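Local structure of putative branched-chain amino acid transport system substrate-binding protein (Rhodopseudomonas palustris, 4FB4) at residues M249-Q254 with N278-F283. The protein probably serves as the periplasmic solute-binding component of an ABC-type importer, and binds caffeic acid, a plant aromatic acid. Residues are numbered along the deposited sequence; the frame is centred on the assembly and turned at random.
Sequences MDPEGQ and NSRSQF. With DHC (caffeic acid), chain B.
Arg280 meets Glu252 end-on, NH1 donating to OE1 at 3.0 Å and NH2 to OE2 at 3.1 Å. Both oxygens are met on their syn sides, and carboxylate and guanidinium are nearly coplanar, 8° apart, a bidentate salt bridge. Arg280 NH1 also gives a long but straight bond to Met249 O (3.3 Å, N-H...O 165°); the oxygen sits at the guanidinium edge, in its plane, whereas the nitrogen stands above the carbonyl plane. Glu272 of helix 261-275 pairs with NE, so acidic groups on two parts of the chain fix the rotation of the guanidinium. Replacing Arg280 by an alanine would probably leave the Glu252 carboxylate without its mate and untie the 251-253 turn from the segment leading into helix 282-302. Toward Ser281 van der Waals contact takes over: the selenium of Met249, a selenomethionine, lies 3.8 Å from Ser281 CA, brought there by a chain bent at chi2 and chi3. Ser281 is the N-cap of helix 282-302, its OG accepting a weak bond from Phe283 N and a further one from Ala284 N. Gln282 N is 3.9 Å from the same selenium. The Gln282 side chain starts anti to the backbone N, then bends at chi2, and NE2 donates almost linearly to caffeic acid O4' (3.0 Å, 179°); NE2 also bonds Gln117, and OE1 accepts from Gly246 N. Phe283 brings CD1 to 3.4 Å from caffeic acid O3', which lies at the ring edge. A surface salt bridge thus adjoins a capped helix start whose first residues line the ligand cleft between the two alpha/beta lobes of a periplasmic binding protein.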
HETATM    1  N   MSE A 249       6.710  -7.410   7.409  1.00 19.55           N
HETATM    2  CA  MSE A 249       6.368  -8.809   7.419  1.00 21.70           C
HETATM    3  C   MSE A 249       7.425  -9.652   8.182  1.00 23.00           C
HETATM    4  O   MSE A 249       7.121 -10.784   8.597  1.00 22.81           O
HETATM    5  CB  MSE A 249       6.082  -9.328   6.001  1.00 21.97           C
HETATM    6  CG  MSE A 249       4.854  -8.626   5.330  1.00 21.15           C
HETATM    7 SE   MSE A 249       3.217  -9.095   6.336  0.80 22.40          SE
HETATM    8  CE  MSE A 249       3.031 -10.922   5.754  1.00 23.20           C
ATOM      9  N   ASP A 250       8.636  -9.126   8.396  1.00 24.10           N
ATOM     10  CA  ASP A 250       9.669  -9.882   9.150  1.00 26.67           C
ATOM     11  C   ASP A 250      10.687  -9.020   9.948  1.00 26.07           C
ATOM     12  O   ASP A 250      11.878  -9.046   9.679  1.00 27.25           O
ATOM     13  CB  ASP A 250      10.376 -10.837   8.182  1.00 29.35           C
ATOM     14  CG  ASP A 250      11.399 -11.743   8.879  1.00 31.47           C
ATOM     15  OD1 ASP A 250      11.289 -11.994  10.099  1.00 32.53           O
ATOM     16  OD2 ASP A 250      12.314 -12.207   8.184  1.00 37.66           O
ATOM     17  N   PRO A 251      10.218  -8.260  10.945  1.00 25.31           N
ATOM     18  CA  PRO A 251      11.135  -7.456  11.770  1.00 25.14           C
ATOM     19  C   PRO A 251      12.175  -8.309  12.500  1.00 27.11           C
ATOM     20  O   PRO A 251      13.312  -7.869  12.738  1.00 24.60           O
ATOM     21  CB  PRO A 251      10.196  -6.766  12.760  1.00 26.42           C
ATOM     22  CG  PRO A 251       8.886  -6.712  12.036  1.00 24.85           C
ATOM     23  CD  PRO A 251       8.817  -8.014  11.301  1.00 25.50           C
ATOM     24  N   GLU A 252      11.804  -9.543  12.795  1.00 26.90           N
ATOM     25  CA  GLU A 252      12.697 -10.444  13.524  1.00 30.40           C
ATOM     26  C   GLU A 252      13.926 -10.771  12.697  1.00 29.83           C
ATOM     27  O   GLU A 252      14.994 -11.008  13.231  1.00 32.08           O
ATOM     28  CB  GLU A 252      11.953 -11.756  13.850  1.00 32.57           C
ATOM     29  CG  GLU A 252      10.856 -11.598  14.888  1.00 33.41           C
ATOM     30  CD  GLU A 252       9.513 -11.143  14.313  1.00 33.75           C
ATOM     31  OE1 GLU A 252       9.424 -10.704  13.137  1.00 34.32           O
ATOM     32  OE2 GLU A 252       8.529 -11.248  15.069  1.00 35.34           O
ATOM     33  N   GLY A 253      13.761 -10.797  11.379  1.00 29.31           N
ATOM     34  CA  GLY A 253      14.836 -11.153  10.489  1.00 30.32           C
ATOM     35  C   GLY A 253      15.749  -9.986  10.191  1.00 30.23           C
ATOM     36  O   GLY A 253      16.790 -10.177   9.557  1.00 31.18           O
ATOM     37  N   GLN A 254      15.381  -8.788  10.650  1.00 28.70           N
ATOM     38  CA  GLN A 254      16.193  -7.581  10.413  1.00 30.03           C
ATOM     39  C   GLN A 254      17.327  -7.424  11.453  1.00 31.80           C
ATOM     40  O   GLN A 254      17.216  -7.872  12.604  1.00 31.89           O
ATOM     41  CB  GLN A 254      15.293  -6.321  10.430  1.00 28.14           C
ATOM     42  CG  GLN A 254      14.182  -6.267   9.387  1.00 26.93           C
ATOM     43  CD  GLN A 254      13.223  -5.090   9.607  1.00 26.43           C
ATOM     44  OE1 GLN A 254      13.628  -4.034  10.103  1.00 23.40           O
ATOM     45  NE2 GLN A 254      11.943  -5.276   9.245  1.00 25.00           N
ATOM     46  N   ASN A 278       1.113 -14.155  13.755  1.00 23.11           N
ATOM     47  CA  ASN A 278       1.075 -14.100  12.305  1.00 24.96           C
ATOM     48  C   ASN A 278      -0.142 -13.460  11.711  1.00 22.80           C
ATOM     49  O   ASN A 278      -0.470 -13.665  10.546  1.00 23.94           O
ATOM     50  CB  ASN A 278       1.447 -15.456  11.715  1.00 28.98           C
ATOM     51  CG  ASN A 278       2.842 -15.865  12.166  1.00 33.64           C
ATOM     52  OD1 ASN A 278       3.806 -15.108  11.953  1.00 38.06           O
ATOM     53  ND2 ASN A 278       2.958 -17.009  12.842  1.00 38.20           N
ATOM     54  N   SER A 279      -0.749 -12.563  12.487  1.00 21.40           N
ATOM     55  CA  SER A 279      -1.810 -11.735  11.959  1.00 19.51           C
ATOM     56  C   SER A 279      -1.255 -10.418  11.398  1.00 18.52           C
ATOM     57  O   SER A 279      -2.024  -9.611  10.831  1.00 17.72           O
ATOM     58  CB  SER A 279      -2.863 -11.487  13.037  1.00 20.33           C
ATOM     59  OG  SER A 279      -2.315 -10.946  14.233  1.00 20.21           O
ATOM     60  N   ARG A 280       0.073 -10.228  11.467  1.00 18.39           N
ATOM     61  CA  ARG A 280       0.689  -9.028  10.906  1.00 19.61           C
ATOM     62  C   ARG A 280       0.302  -8.864   9.433  1.00 19.24           C
ATOM     63  O   ARG A 280       0.041  -9.861   8.761  1.00 19.42           O
ATOM     64  CB  ARG A 280       2.224  -9.103  11.006  1.00 19.76           C
ATOM     65  CG  ARG A 280       2.857 -10.242  10.215  1.00 19.90           C
ATOM     66  CD  ARG A 280       4.299 -10.478  10.583  1.00 20.47           C
ATOM     67  NE  ARG A 280       4.462 -10.805  11.987  1.00 21.50           N
ATOM     68  CZ  ARG A 280       5.642 -11.081  12.542  1.00 23.98           C
ATOM     69  NH1 ARG A 280       6.771 -11.093  11.814  1.00 23.42           N
ATOM     70  NH2 ARG A 280       5.706 -11.370  13.819  1.00 24.69           N
ATOM     71  N   SER A 281       0.274  -7.625   8.936  1.00 18.91           N
ATOM     72  CA  SER A 281       0.036  -7.391   7.509  1.00 18.03           C
ATOM     73  C   SER A 281       0.676  -6.123   7.025  1.00 17.70           C
ATOM     74  O   SER A 281       0.970  -5.237   7.796  1.00 16.94           O
ATOM     75  CB  SER A 281      -1.468  -7.330   7.193  1.00 18.25           C
ATOM     76  OG  SER A 281      -2.040  -6.102   7.639  1.00 16.66           O
ATOM     77  N   GLN A 282       0.836  -6.080   5.700  1.00 18.18           N
ATOM     78  CA  GLN A 282       1.369  -4.964   4.939  1.00 18.25           C
ATOM     79  C   GLN A 282       0.482  -3.774   5.221  1.00 16.18           C
ATOM     80  O   GLN A 282       0.933  -2.635   5.282  1.00 15.95           O
ATOM     81  CB  GLN A 282       1.270  -5.382   3.453  1.00 19.02           C
ATOM     82  CG  GLN A 282       1.441  -4.322   2.378  1.00 19.76           C
ATOM     83  CD  GLN A 282       2.902  -3.970   2.090  1.00 20.27           C
ATOM     84  OE1 GLN A 282       3.816  -4.563   2.660  1.00 20.85           O
ATOM     85  NE2 GLN A 282       3.118  -2.995   1.219  1.00 19.46           N
ATOM     86  N   PHE A 283      -0.803  -4.045   5.409  1.00 15.69           N
ATOM     87  CA  PHE A 283      -1.841  -2.974   5.356  1.00 15.01           C
ATOM     88  C   PHE A 283      -1.986  -2.229   6.681  1.00 15.00           C
ATOM     89  O   PHE A 283      -2.003  -0.967   6.691  1.00 15.04           O
ATOM     90  CB  PHE A 283      -3.166  -3.584   4.878  1.00 15.85           C
ATOM     91  CG  PHE A 283      -3.000  -4.462   3.664  1.00 16.95           C
ATOM     92  CD1 PHE A 283      -2.383  -3.969   2.533  1.00 18.37           C
ATOM     93  CD2 PHE A 283      -3.384  -5.781   3.696  1.00 18.97           C
ATOM     94  CE1 PHE A 283      -2.188  -4.790   1.442  1.00 18.73           C
ATOM     95  CE2 PHE A 283      -3.209  -6.597   2.601  1.00 19.71           C
ATOM     96  CZ  PHE A 283      -2.556  -6.092   1.503  1.00 19.09           C
TER
HETATM   97  C1  DHC B 401      -5.286  -1.589  -5.260  1.00 18.86           C
HETATM   98  O1  DHC B 401      -5.716  -0.603  -5.867  1.00 18.01           O
HETATM   99  C2  DHC B 401      -3.934  -1.634  -4.646  1.00 19.78           C
HETATM  100  C3  DHC B 401      -3.902  -1.928  -3.364  1.00 18.69           C
HETATM  101  C1' DHC B 401      -2.621  -1.887  -2.536  1.00 18.20           C
HETATM  102  C2' DHC B 401      -2.726  -1.520  -1.208  1.00 17.62           C
HETATM  103  C3' DHC B 401      -1.611  -1.431  -0.405  1.00 18.82           C
HETATM  104  C4' DHC B 401      -0.272  -1.720  -0.916  1.00 19.30           C
HETATM  105  C5' DHC B 401      -0.163  -2.063  -2.264  1.00 18.31           C
HETATM  106  C6' DHC B 401      -1.348  -2.127  -3.041  1.00 17.72           C
HETATM  107  O4' DHC B 401       0.790  -1.632  -0.065  1.00 22.67           O
HETATM  108  O3' DHC B 401      -1.793  -1.102   0.902  1.00 23.27           O
HETATM  109  O2  DHC B 401      -6.024  -2.575  -5.034  1.00 20.75           O